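Local structure of fumarate lyase (Mesorhizobium sp., 3C8T) at residues L37-A42 with G54-A59; V76-L81 with G316-E321; E85-H90 with K96-G101; L260-E265 with R354-H359; A366-M371 with R420-P425. The protein is a largely helical enzyme of the fumarate lyase superfamily, assembled from four copies of the same chain. All blocks are in the same frame, centred on the assembly; numbering follows the deposited sequence. Where two conformers were deposited one is given.

Contact 1 (L37-A42 with G54-A59); sequences LARAQA and GITAAA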
# COMPACT_ATOMS: atom_id res chain seq x y z
N LEU A 37 -13.54 -15.25 33.50
CA LEU A 37 -14.62 -16.07 32.92
C LEU A 37 -15.19 -17.04 33.96
O LEU A 37 -16.41 -17.19 34.06
CB LEU A 37 -14.13 -16.83 31.69
CG LEU A 37 -15.10 -17.85 31.05
CD1 LEU A 37 -16.37 -17.22 30.47
CD2 LEU A 37 -14.35 -18.60 30.02
N ALA A 38 -14.29 -17.66 34.73
CA ALA A 38 -14.67 -18.57 35.84
C ALA A 38 -15.52 -17.86 36.88
O ALA A 38 -16.53 -18.40 37.34
CB ALA A 38 -13.44 -19.16 36.51
N ARG A 39 -15.11 -16.63 37.22
CA ARG A 39 -15.82 -15.83 38.20
C ARG A 39 -17.20 -15.43 37.73
O ARG A 39 -18.17 -15.51 38.49
CB ARG A 39 -15.05 -14.56 38.51
CG ARG A 39 -15.01 -14.25 39.98
CD ARG A 39 -13.74 -14.81 40.59
NE ARG A 39 -12.56 -14.18 40.00
CZ ARG A 39 -12.09 -12.97 40.33
NH1 ARG A 39 -12.70 -12.25 41.27
NH2 ARG A 39 -11.01 -12.50 39.71
N ALA A 40 -17.27 -14.97 36.49
CA ALA A 40 -18.54 -14.65 35.85
C ALA A 40 -19.49 -15.86 35.88
O ALA A 40 -20.67 -15.74 36.13
CB ALA A 40 -18.32 -14.15 34.41
N GLN A 41 -18.95 -17.05 35.63
CA GLN A 41 -19.79 -18.22 35.57
C GLN A 41 -20.27 -18.68 36.95
O GLN A 41 -21.36 -19.22 37.07
CB GLN A 41 -19.06 -19.31 34.79
CG GLN A 41 -19.19 -19.10 33.29
CD GLN A 41 -18.26 -19.93 32.50
OE1 GLN A 41 -17.20 -20.35 32.99
NE2 GLN A 41 -18.64 -20.20 31.24
N ALA A 42 -19.47 -18.45 38.00
CA ALA A 42 -19.84 -18.88 39.34
C ALA A 42 -20.94 -18.00 39.87
O ALA A 42 -21.86 -18.50 40.53
CB ALA A 42 -18.65 -18.86 40.25
N GLY A 54 -11.27 -21.73 43.60
CA GLY A 54 -10.06 -22.54 43.40
C GLY A 54 -9.28 -22.00 42.21
O GLY A 54 -8.07 -21.84 42.28
N ILE A 55 -9.98 -21.72 41.12
CA ILE A 55 -9.32 -21.14 39.95
C ILE A 55 -8.72 -19.76 40.29
O ILE A 55 -7.58 -19.48 39.94
CB ILE A 55 -10.31 -21.05 38.73
CG1 ILE A 55 -10.48 -22.43 38.06
CG2 ILE A 55 -9.86 -19.96 37.69
CD1 ILE A 55 -11.83 -22.61 37.45
N THR A 56 -9.49 -18.91 40.98
CA THR A 56 -8.97 -17.58 41.32
C THR A 56 -7.67 -17.71 42.13
O THR A 56 -6.64 -17.13 41.73
CB THR A 56 -10.00 -16.70 42.02
OG1 THR A 56 -11.08 -16.43 41.12
CG2 THR A 56 -9.37 -15.35 42.47
N ALA A 57 -7.69 -18.49 43.21
CA ALA A 57 -6.48 -18.71 44.03
C ALA A 57 -5.32 -19.35 43.29
O ALA A 57 -4.16 -18.95 43.48
CB ALA A 57 -6.81 -19.51 45.32
N ALA A 58 -5.58 -20.34 42.45
CA ALA A 58 -4.46 -20.96 41.72
C ALA A 58 -3.77 -19.91 40.82
O ALA A 58 -2.54 -19.88 40.72
CB ALA A 58 -4.92 -22.16 40.89
N ALA A 59 -4.57 -19.06 40.17
CA ALA A 59 -4.02 -18.00 39.30
C ALA A 59 -3.17 -16.97 40.05
O ALA A 59 -2.20 -16.48 39.49
CB ALA A 59 -5.14 -17.32 38.50

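Contact 2 (V76-L81 with G316-E321); sequences VGYPIL and GPWHLE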
# COMPACT_ATOMS: atom_id res chain seq x y z
N VAL A 76 0.31 -27.24 18.56
CA VAL A 76 -1.14 -27.04 18.58
C VAL A 76 -1.65 -25.92 17.62
O VAL A 76 -2.80 -25.95 17.18
CB VAL A 76 -1.62 -26.81 20.04
CG1 VAL A 76 -3.00 -26.14 20.09
CG2 VAL A 76 -1.59 -28.15 20.83
N GLY A 77 -0.79 -24.95 17.30
CA GLY A 77 -1.18 -23.79 16.51
C GLY A 77 -1.41 -22.54 17.33
O GLY A 77 -1.20 -21.43 16.83
N TYR A 78 -1.84 -22.70 18.60
CA TYR A 78 -2.20 -21.57 19.48
C TYR A 78 -1.75 -21.78 20.93
O TYR A 78 -1.65 -22.90 21.37
CB TYR A 78 -3.71 -21.33 19.43
CG TYR A 78 -4.24 -21.12 18.03
CD1 TYR A 78 -4.07 -19.90 17.40
CD2 TYR A 78 -4.88 -22.14 17.35
CE1 TYR A 78 -4.52 -19.69 16.13
CE2 TYR A 78 -5.35 -21.94 16.03
CZ TYR A 78 -5.18 -20.70 15.45
OH TYR A 78 -5.64 -20.45 14.17
N PRO A 79 -1.44 -20.69 21.68
CA PRO A 79 -1.01 -20.93 23.06
C PRO A 79 -2.14 -21.19 24.04
O PRO A 79 -1.85 -21.60 25.16
CB PRO A 79 -0.30 -19.61 23.44
CG PRO A 79 -1.05 -18.55 22.66
CD PRO A 79 -1.35 -19.25 21.32
N ILE A 80 -3.40 -20.97 23.65
CA ILE A 80 -4.47 -20.99 24.63
C ILE A 80 -4.71 -22.34 25.32
O ILE A 80 -4.81 -22.41 26.54
CB ILE A 80 -5.81 -20.42 24.10
CG1 ILE A 80 -5.65 -18.96 23.66
CG2 ILE A 80 -6.90 -20.57 25.14
CD1 ILE A 80 -4.73 -18.07 24.55
N LEU A 81 -4.86 -23.41 24.56
CA LEU A 81 -5.16 -24.69 25.18
C LEU A 81 -3.99 -25.24 25.98
O LEU A 81 -4.22 -25.77 27.04
CB LEU A 81 -5.79 -25.70 24.19
CG LEU A 81 -7.19 -25.27 23.69
CD1 LEU A 81 -7.74 -26.19 22.59
CD2 LEU A 81 -8.22 -25.16 24.80
N GLY A 316 -5.94 -16.95 7.84
CA GLY A 316 -5.12 -16.04 7.02
C GLY A 316 -5.30 -14.58 7.41
O GLY A 316 -4.37 -13.93 7.91
N PRO A 317 -6.53 -14.03 7.19
CA PRO A 317 -6.78 -12.64 7.57
C PRO A 317 -6.44 -12.36 9.04
O PRO A 317 -5.92 -11.29 9.36
CB PRO A 317 -8.31 -12.49 7.37
CG PRO A 317 -8.62 -13.46 6.27
CD PRO A 317 -7.74 -14.65 6.60
N TRP A 318 -6.75 -13.30 9.92
CA TRP A 318 -6.57 -13.07 11.36
C TRP A 318 -5.08 -12.97 11.71
O TRP A 318 -4.66 -12.11 12.48
CB TRP A 318 -7.29 -14.17 12.16
CG TRP A 318 -7.13 -14.10 13.66
CD1 TRP A 318 -6.98 -12.94 14.45
CD2 TRP A 318 -7.15 -15.20 14.58
NE1 TRP A 318 -6.89 -13.29 15.77
CE2 TRP A 318 -6.99 -14.66 15.89
CE3 TRP A 318 -7.32 -16.58 14.43
CZ2 TRP A 318 -6.96 -15.46 17.03
CZ3 TRP A 318 -7.28 -17.39 15.58
CH2 TRP A 318 -7.11 -16.82 16.87
N HIS A 319 -4.28 -13.80 11.06
CA HIS A 319 -2.83 -13.80 11.21
C HIS A 319 -2.23 -12.42 10.92
O HIS A 319 -1.24 -12.02 11.54
CB HIS A 319 -2.21 -14.83 10.28
CG HIS A 319 -0.83 -15.23 10.68
ND1 HIS A 319 -0.53 -16.48 11.16
CD2 HIS A 319 0.32 -14.52 10.73
CE1 HIS A 319 0.76 -16.54 11.45
NE2 HIS A 319 1.29 -15.36 11.21
N LEU A 320 -2.85 -11.69 9.99
CA LEU A 320 -2.40 -10.34 9.64
C LEU A 320 -2.45 -9.32 10.76
O LEU A 320 -1.58 -8.47 10.83
CB LEU A 320 -3.13 -9.82 8.40
CG LEU A 320 -2.72 -10.27 6.99
CD1 LEU A 320 -3.62 -9.50 6.00
CD2 LEU A 320 -1.18 -9.94 6.79
N GLU A 321 -3.47 -9.40 11.63
CA GLU A 321 -3.55 -8.58 12.86
C GLU A 321 -2.38 -8.76 13.81
O GLU A 321 -2.05 -7.83 14.56
CB GLU A 321 -4.85 -8.86 13.64
CG GLU A 321 -6.05 -8.95 12.71
CD GLU A 321 -7.41 -8.79 13.41
OE1 GLU A 321 -7.44 -8.70 14.65
OE2 GLU A 321 -8.43 -8.71 12.70

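Contact 3 (E85-H90 with K96-G101); sequences EQLSAH and KYLHWG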
# COMPACT_ATOMS: atom_id res chain seq x y z
N GLU A 85 -4.03 -26.01 29.97
CA GLU A 85 -3.50 -27.25 30.52
C GLU A 85 -2.56 -26.94 31.70
O GLU A 85 -2.68 -27.53 32.76
CB GLU A 85 -2.80 -28.07 29.44
CG GLU A 85 -3.75 -28.70 28.37
CD GLU A 85 -3.00 -29.10 27.06
OE1 GLU A 85 -3.61 -29.06 25.93
OE2 GLU A 85 -1.78 -29.46 27.16
N GLN A 86 -1.63 -25.99 31.52
CA GLN A 86 -0.71 -25.64 32.61
C GLN A 86 -1.51 -25.09 33.79
O GLN A 86 -1.31 -25.48 34.93
CB GLN A 86 0.37 -24.65 32.15
CG GLN A 86 1.39 -25.19 31.11
CD GLN A 86 2.57 -24.24 30.94
OE1 GLN A 86 2.87 -23.46 31.85
NE2 GLN A 86 3.26 -24.31 29.79
N LEU A 87 -2.46 -24.21 33.53
CA LEU A 87 -3.27 -23.67 34.62
C LEU A 87 -4.17 -24.73 35.30
O LEU A 87 -4.44 -24.66 36.51
CB LEU A 87 -4.11 -22.49 34.14
CG LEU A 87 -4.81 -21.66 35.21
CD1 LEU A 87 -3.90 -21.34 36.42
CD2 LEU A 87 -5.36 -20.38 34.61
N SER A 88 -4.66 -25.69 34.52
CA SER A 88 -5.49 -26.73 35.09
C SER A 88 -4.66 -27.59 36.09
O SER A 88 -5.08 -27.81 37.23
CB SER A 88 -6.11 -27.60 33.99
OG SER A 88 -6.73 -28.75 34.55
N ALA A 89 -3.48 -28.03 35.64
CA ALA A 89 -2.55 -28.81 36.44
C ALA A 89 -2.26 -28.12 37.77
O ALA A 89 -2.27 -28.75 38.82
CB ALA A 89 -1.25 -29.01 35.66
N HIS A 90 -2.03 -26.81 37.71
CA HIS A 90 -1.71 -26.05 38.89
C HIS A 90 -2.88 -25.92 39.86
O HIS A 90 -2.66 -25.86 41.07
CB HIS A 90 -1.24 -24.66 38.46
CG HIS A 90 -0.85 -23.77 39.60
ND1 HIS A 90 0.45 -23.68 40.06
CD2 HIS A 90 -1.57 -22.90 40.33
CE1 HIS A 90 0.50 -22.81 41.04
NE2 HIS A 90 -0.71 -22.32 41.23
N LYS A 96 -10.80 -28.19 36.31
CA LYS A 96 -11.63 -28.85 35.34
C LYS A 96 -12.77 -27.94 34.87
O LYS A 96 -13.52 -28.32 33.97
CB LYS A 96 -12.16 -30.19 35.89
CG LYS A 96 -11.09 -31.33 35.94
CD LYS A 96 -10.00 -31.22 34.80
CE LYS A 96 -10.42 -31.80 33.41
NZ LYS A 96 -10.92 -30.81 32.35
N TYR A 97 -12.90 -26.75 35.46
CA TYR A 97 -13.96 -25.85 35.02
C TYR A 97 -13.49 -24.65 34.24
O TYR A 97 -14.27 -23.75 33.93
CB TYR A 97 -14.84 -25.39 36.17
CG TYR A 97 -15.55 -26.52 36.87
CD1 TYR A 97 -16.84 -26.90 36.51
CD2 TYR A 97 -14.90 -27.22 37.90
CE1 TYR A 97 -17.48 -27.92 37.17
CE2 TYR A 97 -15.52 -28.23 38.55
CZ TYR A 97 -16.80 -28.58 38.19
OH TYR A 97 -17.40 -29.61 38.88
N LEU A 98 -12.20 -24.68 33.90
CA LEU A 98 -11.54 -23.63 33.16
C LEU A 98 -12.03 -23.64 31.71
O LEU A 98 -12.46 -24.69 31.20
CB LEU A 98 -10.04 -23.88 33.19
CG LEU A 98 -8.92 -23.05 33.86
CD1 LEU A 98 -9.34 -21.82 34.62
CD2 LEU A 98 -8.02 -23.95 34.70
N HIS A 99 -11.98 -22.47 31.06
CA HIS A 99 -12.26 -22.38 29.63
C HIS A 99 -13.56 -23.09 29.36
O HIS A 99 -13.62 -24.01 28.54
CB HIS A 99 -11.11 -23.04 28.86
CG HIS A 99 -11.05 -22.71 27.40
ND1 HIS A 99 -10.39 -21.60 26.91
CD2 HIS A 99 -11.52 -23.38 26.31
CE1 HIS A 99 -10.47 -21.58 25.59
NE2 HIS A 99 -11.14 -22.65 25.20
N TRP A 100 -14.62 -22.72 30.08
CA TRP A 100 -15.89 -23.45 29.97
C TRP A 100 -16.74 -22.71 28.99
O TRP A 100 -17.18 -21.60 29.27
CB TRP A 100 -16.55 -23.47 31.35
CG TRP A 100 -17.81 -24.28 31.50
CD1 TRP A 100 -19.11 -23.85 31.29
CD2 TRP A 100 -17.90 -25.63 31.94
NE1 TRP A 100 -19.99 -24.87 31.55
CE2 TRP A 100 -19.28 -25.97 31.97
CE3 TRP A 100 -16.96 -26.59 32.33
CZ2 TRP A 100 -19.74 -27.24 32.37
CZ3 TRP A 100 -17.40 -27.85 32.72
CH2 TRP A 100 -18.80 -28.16 32.74
N GLY A 101 -16.94 -23.30 27.81
CA GLY A 101 -17.74 -22.69 26.76
C GLY A 101 -16.98 -21.70 25.89
O GLY A 101 -17.53 -21.22 24.91

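Contact 4 (L260-E265 with R354-H359); sequences LGEVAE and RENLDH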
# COMPACT_ATOMS: atom_id res chain seq x y z
N LEU A 260 19.38 27.12 5.14
CA LEU A 260 18.29 27.63 5.96
C LEU A 260 18.73 27.84 7.40
O LEU A 260 18.77 28.99 7.86
CB LEU A 260 17.02 26.74 5.89
CG LEU A 260 16.09 27.02 4.72
CD1 LEU A 260 16.83 26.72 3.37
CD2 LEU A 260 14.80 26.20 4.81
N GLY A 261 19.02 26.74 8.10
CA GLY A 261 19.60 26.75 9.43
C GLY A 261 18.72 27.40 10.47
O GLY A 261 19.21 27.99 11.43
N GLU A 262 17.40 27.26 10.30
CA GLU A 262 16.43 27.96 11.11
C GLU A 262 16.11 27.29 12.45
O GLU A 262 15.61 27.94 13.35
CB GLU A 262 15.16 28.24 10.33
CG GLU A 262 15.38 29.23 9.23
CD GLU A 262 14.16 29.41 8.36
OE1 GLU A 262 13.18 28.64 8.54
OE2 GLU A 262 14.19 30.32 7.49
N VAL A 263 16.39 25.98 12.53
CA VAL A 263 16.23 25.17 13.75
C VAL A 263 17.27 24.05 13.81
O VAL A 263 17.99 23.79 12.84
CB VAL A 263 14.80 24.50 13.88
CG1 VAL A 263 13.66 25.54 13.90
CG2 VAL A 263 14.58 23.41 12.83
N ALA A 264 17.32 23.37 14.96
CA ALA A 264 18.15 22.22 15.16
C ALA A 264 17.49 21.33 16.22
O ALA A 264 16.83 21.83 17.17
CB ALA A 264 19.62 22.64 15.60
N GLU A 265 17.65 20.02 16.04
CA GLU A 265 17.13 19.01 16.95
C GLU A 265 17.94 19.12 18.21
O GLU A 265 19.06 19.57 18.15
CB GLU A 265 17.36 17.59 16.36
CG GLU A 265 16.37 17.20 15.20
CD GLU A 265 16.34 15.66 14.92
OE1 GLU A 265 17.05 14.87 15.62
OE2 GLU A 265 15.56 15.26 14.01
N ARG A 354 15.29 35.55 10.53
CA ARG A 354 15.25 36.98 10.16
C ARG A 354 16.09 37.15 8.89
O ARG A 354 15.68 37.81 7.94
CB ARG A 354 15.85 37.79 11.33
CG ARG A 354 15.54 39.28 11.41
CD ARG A 354 16.22 40.04 12.66
NE ARG A 354 16.75 39.19 13.76
CZ ARG A 354 16.02 38.65 14.75
NH1 ARG A 354 14.69 38.83 14.82
NH2 ARG A 354 16.62 37.90 15.68
N GLU A 355 17.27 36.54 8.87
CA GLU A 355 18.15 36.62 7.71
C GLU A 355 17.50 36.02 6.46
O GLU A 355 17.58 36.60 5.36
CB GLU A 355 19.49 35.97 8.04
CG GLU A 355 20.50 35.87 6.86
CD GLU A 355 21.77 35.07 7.25
OE1 GLU A 355 22.26 34.27 6.41
OE2 GLU A 355 22.24 35.23 8.42
N ASN A 356 16.84 34.87 6.60
CA ASN A 356 16.23 34.25 5.43
C ASN A 356 15.01 35.07 4.95
O ASN A 356 14.77 35.21 3.75
CB ASN A 356 15.87 32.77 5.70
CG ASN A 356 17.11 31.92 6.03
OD1 ASN A 356 18.21 32.21 5.58
ND2 ASN A 356 16.93 30.86 6.81
N LEU A 357 14.26 35.63 5.90
CA LEU A 357 13.15 36.49 5.59
C LEU A 357 13.59 37.71 4.76
O LEU A 357 12.88 38.10 3.85
CB LEU A 357 12.37 36.86 6.88
CG LEU A 357 11.09 37.72 6.79
CD1 LEU A 357 9.98 37.11 5.95
CD2 LEU A 357 10.57 38.13 8.21
N ASP A 358 14.77 38.28 5.06
CA ASP A 358 15.32 39.39 4.27
C ASP A 358 15.95 38.98 2.93
O ASP A 358 16.32 39.85 2.13
CB ASP A 358 16.34 40.21 5.09
CG ASP A 358 15.68 41.00 6.25
OD1 ASP A 358 14.47 41.37 6.14
OD2 ASP A 358 16.38 41.26 7.27
N HIS A 359 16.03 37.67 2.65
CA HIS A 359 16.71 37.15 1.45
C HIS A 359 16.21 37.86 0.18
O HIS A 359 17.02 38.30 -0.65
CB HIS A 359 16.58 35.60 1.33
CG HIS A 359 17.15 35.05 0.06
ND1 HIS A 359 16.49 35.11 -1.15
CD2 HIS A 359 18.35 34.46 -0.20
CE1 HIS A 359 17.25 34.60 -2.10
NE2 HIS A 359 18.39 34.19 -1.55

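Contact 5 (A366-M371 with R420-P425); sequences AEAVMM and RDLTDP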
# COMPACT_ATOMS: atom_id res chain seq x y z
N ALA A 366 5.81 42.24 -1.70
CA ALA A 366 5.21 42.91 -2.86
C ALA A 366 3.69 43.09 -2.68
O ALA A 366 3.16 44.19 -2.92
CB ALA A 366 5.50 42.15 -4.12
N GLU A 367 3.00 42.02 -2.24
CA GLU A 367 1.55 42.08 -1.97
C GLU A 367 1.11 43.26 -1.08
O GLU A 367 0.07 43.87 -1.33
CB GLU A 367 1.06 40.77 -1.33
CG GLU A 367 -0.48 40.62 -1.41
CD GLU A 367 -1.06 39.53 -0.48
OE1 GLU A 367 -1.54 38.48 -1.02
OE2 GLU A 367 -1.05 39.72 0.77
N ALA A 368 1.89 43.56 -0.03
CA ALA A 368 1.63 44.70 0.85
C ALA A 368 1.69 46.07 0.12
O ALA A 368 0.95 46.99 0.47
CB ALA A 368 2.61 44.70 2.03
N VAL A 369 2.60 46.22 -0.84
CA VAL A 369 2.61 47.44 -1.66
C VAL A 369 1.35 47.49 -2.57
O VAL A 369 0.68 48.52 -2.61
CB VAL A 369 3.91 47.61 -2.47
CG1 VAL A 369 3.92 48.95 -3.24
CG2 VAL A 369 5.16 47.47 -1.55
N MET A 370 1.04 46.39 -3.26
CA MET A 370 -0.22 46.25 -4.03
C MET A 370 -1.46 46.67 -3.22
O MET A 370 -2.22 47.54 -3.64
CB MET A 370 -0.42 44.81 -4.53
CG MET A 370 0.54 44.33 -5.62
SD MET A 370 0.44 42.55 -5.99
CE MET A 370 1.98 42.31 -6.87
N MET A 371 -1.65 46.04 -2.05
CA MET A 371 -2.75 46.38 -1.13
C MET A 371 -2.80 47.89 -0.88
O MET A 371 -3.84 48.53 -0.93
CB MET A 371 -2.58 45.61 0.21
CG MET A 371 -3.67 45.82 1.31
SD MET A 371 -3.12 45.38 3.00
CE MET A 371 -1.59 46.34 3.09
N ARG A 420 9.20 52.32 2.48
CA ARG A 420 10.08 51.69 3.47
C ARG A 420 9.33 50.77 4.44
O ARG A 420 9.74 49.64 4.66
CB ARG A 420 10.85 52.74 4.28
CG ARG A 420 11.84 53.45 3.49
CD ARG A 420 12.62 54.39 4.35
NE ARG A 420 13.55 55.13 3.52
CZ ARG A 420 14.73 54.66 3.10
NH1 ARG A 420 15.14 53.43 3.44
NH2 ARG A 420 15.49 55.44 2.35
N ASP A 421 8.23 51.26 5.01
CA ASP A 421 7.38 50.47 5.93
C ASP A 421 6.77 49.20 5.23
O ASP A 421 6.82 48.09 5.76
CB ASP A 421 6.28 51.37 6.52
CG ASP A 421 6.84 52.43 7.50
OD1 ASP A 421 8.02 52.27 7.94
OD2 ASP A 421 6.10 53.41 7.84
N LEU A 422 6.22 49.40 4.04
CA LEU A 422 5.53 48.34 3.30
C LEU A 422 6.46 47.25 2.76
O LEU A 422 6.04 46.11 2.58
CB LEU A 422 4.71 48.93 2.14
CG LEU A 422 3.54 49.82 2.57
CD1 LEU A 422 3.09 50.73 1.42
CD2 LEU A 422 2.38 48.97 3.09
N THR A 423 7.71 47.62 2.50
CA THR A 423 8.71 46.68 2.05
C THR A 423 9.48 46.00 3.17
O THR A 423 10.32 45.16 2.88
CB THR A 423 9.68 47.29 0.98
OG1 THR A 423 10.31 48.47 1.50
CG2 THR A 423 8.91 47.62 -0.28
N ASP A 424 9.18 46.33 4.43
CA ASP A 424 9.72 45.59 5.60
C ASP A 424 8.82 44.41 5.94
O ASP A 424 7.69 44.60 6.40
CB ASP A 424 9.83 46.48 6.84
CG ASP A 424 10.52 45.77 8.04
OD1 ASP A 424 10.66 44.52 8.07
OD2 ASP A 424 10.92 46.50 8.98
N PRO A 425 9.31 43.19 5.73
CA PRO A 425 8.47 42.00 5.97
C PRO A 425 7.88 41.90 7.39
O PRO A 425 6.79 41.33 7.57
CB PRO A 425 9.41 40.82 5.64
CG PRO A 425 10.77 41.39 5.77
CD PRO A 425 10.65 42.81 5.27

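Contact 1 (L37-A42 with G54-A59)
The first torsion of Ile55, -78°, swings CG2 anti to the backbone N, and its extended second torsion puts CD1 beside CG2, with the result that both methyls face Ala38. CB of Ala38 lies 3.9 Å from Ile55 CG2 and equally far from CD1, one methyl against two. One residue further along each helix, Arg39 reaches across through a chain bent at chi2 and chi3, its chi1 of -136° lying well off the usual staggered values. That kink lays the chain at about a right angle across Thr56. The arginine NE comes to 2.9 Å from Thr56 OG1, yet the angle is too poor for a hydrogen bond, and CD also approaches the same oxygen at 3.2 Å. Thr56 CG2 sits over one face of the guanidinium, displaced toward its rim. The threonine hydroxyl is hydrogen-bonded to the carbonyl O of Ala52 in its own helix, while Arg39 NH1 makes a long, weak ion pair with Glu214. Helices 23-43 and 49-61 run antiparallel as a helical hairpin closed by a short connection, with the CA atoms of Ala38 and Ile55 7.2 Å apart. Methyl contacts on the buried side and unbonded polar proximity on the more open side suggest that apolar packing, not a polar bond, carries the contact between these segments.

Contact 2 (V76-L81 with G316-E321)
Tyr78 leaves the loop before helix 80-91 with its CB directed toward Trp318, and a first torsion of -55° sets CG beside the backbone N. From there the phenol extends to the indole of helix 315-344. CE1 does most of the touching: it comes to 3.6 Å from Trp318 CZ3 and 3.9 Å from CH2. Next in line, CZ stands 3.9 Å from Trp318 CZ3, and at the tip OH stays close to that same carbon, at 3.7 Å. All of this falls on the outer corner of the six-membered ring. The planes are near parallel, 21° apart, but slid so far that the rings barely overlap, the centroids lying 5.6 Å from each other. Tyr78 also packs on Thr104 of helix 104-140 and on Tyr8 of the second subunit, and Trp318 meets Trp322 edge-to-face. The contact therefore joins the entry to a short helix, toward one end of the elongated subunit, with a long helix of the central bundle, beside a subunit interface. With no hydrogen bond between the two segments, its chemistry is van der Waals contact between a few ring carbons and the phenol oxygen; it is not a full offset stack, and any stacking contribution is probably modest.

Contact 3 (E85-H90 with K96-G101)
Leu98 lays one methyl, CD2, against the backbone of helix 80-91 between Leu87 and Ser88, and this is where the contact is tight. CD2 lies 3.8 Å from both N and CA of Ser88 and 4.0 Å from the carbonyl C of Leu87. The leucine side chains meet at about a right angle, with Leu87 CG also 4.0 Å from Leu98 CD2. Leu87 can offer that branch point because its CG stands anti to the backbone N, at chi1 -169°. The torsions of Leu98 are off the usual staggered values, chi1 -114° with chi2 close to eclipsed. Leu98 also packs on Ile55 of helix 49-61. The segments belong to the return loop between helices 80-91 and 104-140: the chain leaves the first helix, passes through a short 3-10 piece, turns back past that helix beside Ser88, then moves away toward the long helix 104-140. Within the loop, His99 ND1 is hydrogen-bonded to Glu34. Arg379 of the third subunit donates hydrogen bonds to the carbonyl oxygens of Lys96, Leu98 and His99, joining the loop to that subunit. On the looser side, Lys96 sets off with its CB pointing away from the helix, then doubles back through bends at chi2, chi3 and chi4. What it brings to Ser88 is aliphatic: its CD rests 4.1 Å from Ser88 OG, a grazing approach without a hydrogen bond, made by two partly exposed residues.

Contact 4 (L260-E265 with R354-H359)
Gly261, at a positive phi of 62°, turns the backbone sharply between Leu260 and Glu262, bringing the carbonyl of the first and the carboxylate of the second to bear on Asn356 of helix 350-357. The turn leads straight into strand 263-264, which pairs with strand 347-348 in a two-stranded antiparallel sheet, and the asparagine ties the helix that follows the second strand back to the start of the first. Its amide ND2 uses both hydrogens. One goes to Leu260 O at 2.8 Å, with an N-H...O angle of 162°; the other reaches Glu262 OE2 at 2.9 Å and is nearly straight, at 169°. Both acceptors lie almost exactly in the amide plane of Asn356, and two acceptors on ND2 support this orientation of the amide and restrict its rotation. Glu262 arrives from the opposite direction on an extended chain and offers the anti side of OE2, with the donor somewhat out of the carboxylate plane. That oxygen has a further, stronger partner in Arg149, with which it forms a salt bridge; the arginine would be expected to favour the ionised carboxylate. All three contacting residues are buried, and Glu259 of the fourth subunit packs on both Leu260 and Asn356. The grip is close enough that Glu262 OE2 also stands 3.5 Å from Asn356 CB, and ND2 is 3.3 Å from Glu262 CG.

Contact 5 (A366-M371 with R420-P425)
Within the small helical C-terminal region related to the adenylosuccinate lyase C-terminus, the start of helix 366-377 packs against the last turn of helix 416-422. Ala368 and Val369 meet Leu422 and Thr423 here, and the CA atoms of Val369 and Leu422 come as near as 5.8 Å. Beside this pair, Ala368 CB rests 3.7 Å from the carbonyl O of Leu422. The leucine returns the approach, its CD2 lying 3.6 Å from Ala368 O. Each residue places a methyl against the other's carbonyl oxygen. Alongside, Val369 CG2 touches both partner residues, 4.0 Å from Leu422 CB and the same distance from Thr423 CG2. The threonine can present that methyl because its hydroxyl takes the crowded position between backbone N and carbonyl carbon, chi1 56°, where OG1 is hydrogen-bonded to Leu419 O. The polar end is thereby satisfied by a carbonyl of helix 416-422 and the methyl is left for the apolar side. Val369 also touches Leu404, Val410 and Leu414 from neighbouring short helices, and Leu422 shares Leu414. On another flank, Ser199 of the third subunit packs on Glu367 and Met371. Through these methyl contacts the first turns of helix 366-377 are joined to the end of helix 416-422 in the helical C-terminal region of this family.

Contacts 1, 3 and 5 lie toward the ends of an elongated chain, contacts 2 and 4 nearer the middle. Contacts 1, 2 and 3 share one side of its centre and contacts 4 and 5 the other; the centres of contacts 3 and 5 are about 80 Å apart. Contacts 1 and 3 adjoin directly, through Gln41 with Trp100, while contacts 2 and 3 both use helix 80-91. Contacts 4 and 5 touch where Leu357 meets Pro425. Burial is complete for the residues that meet in contact 4 and nearly so in contact 5, but partial in the first three. Only contact 4 is hydrogen-bonded between its segments; the others are mainly apolar or aromatic packing, with unbonded polar approaches at the partly exposed side of contacts 1 and 3.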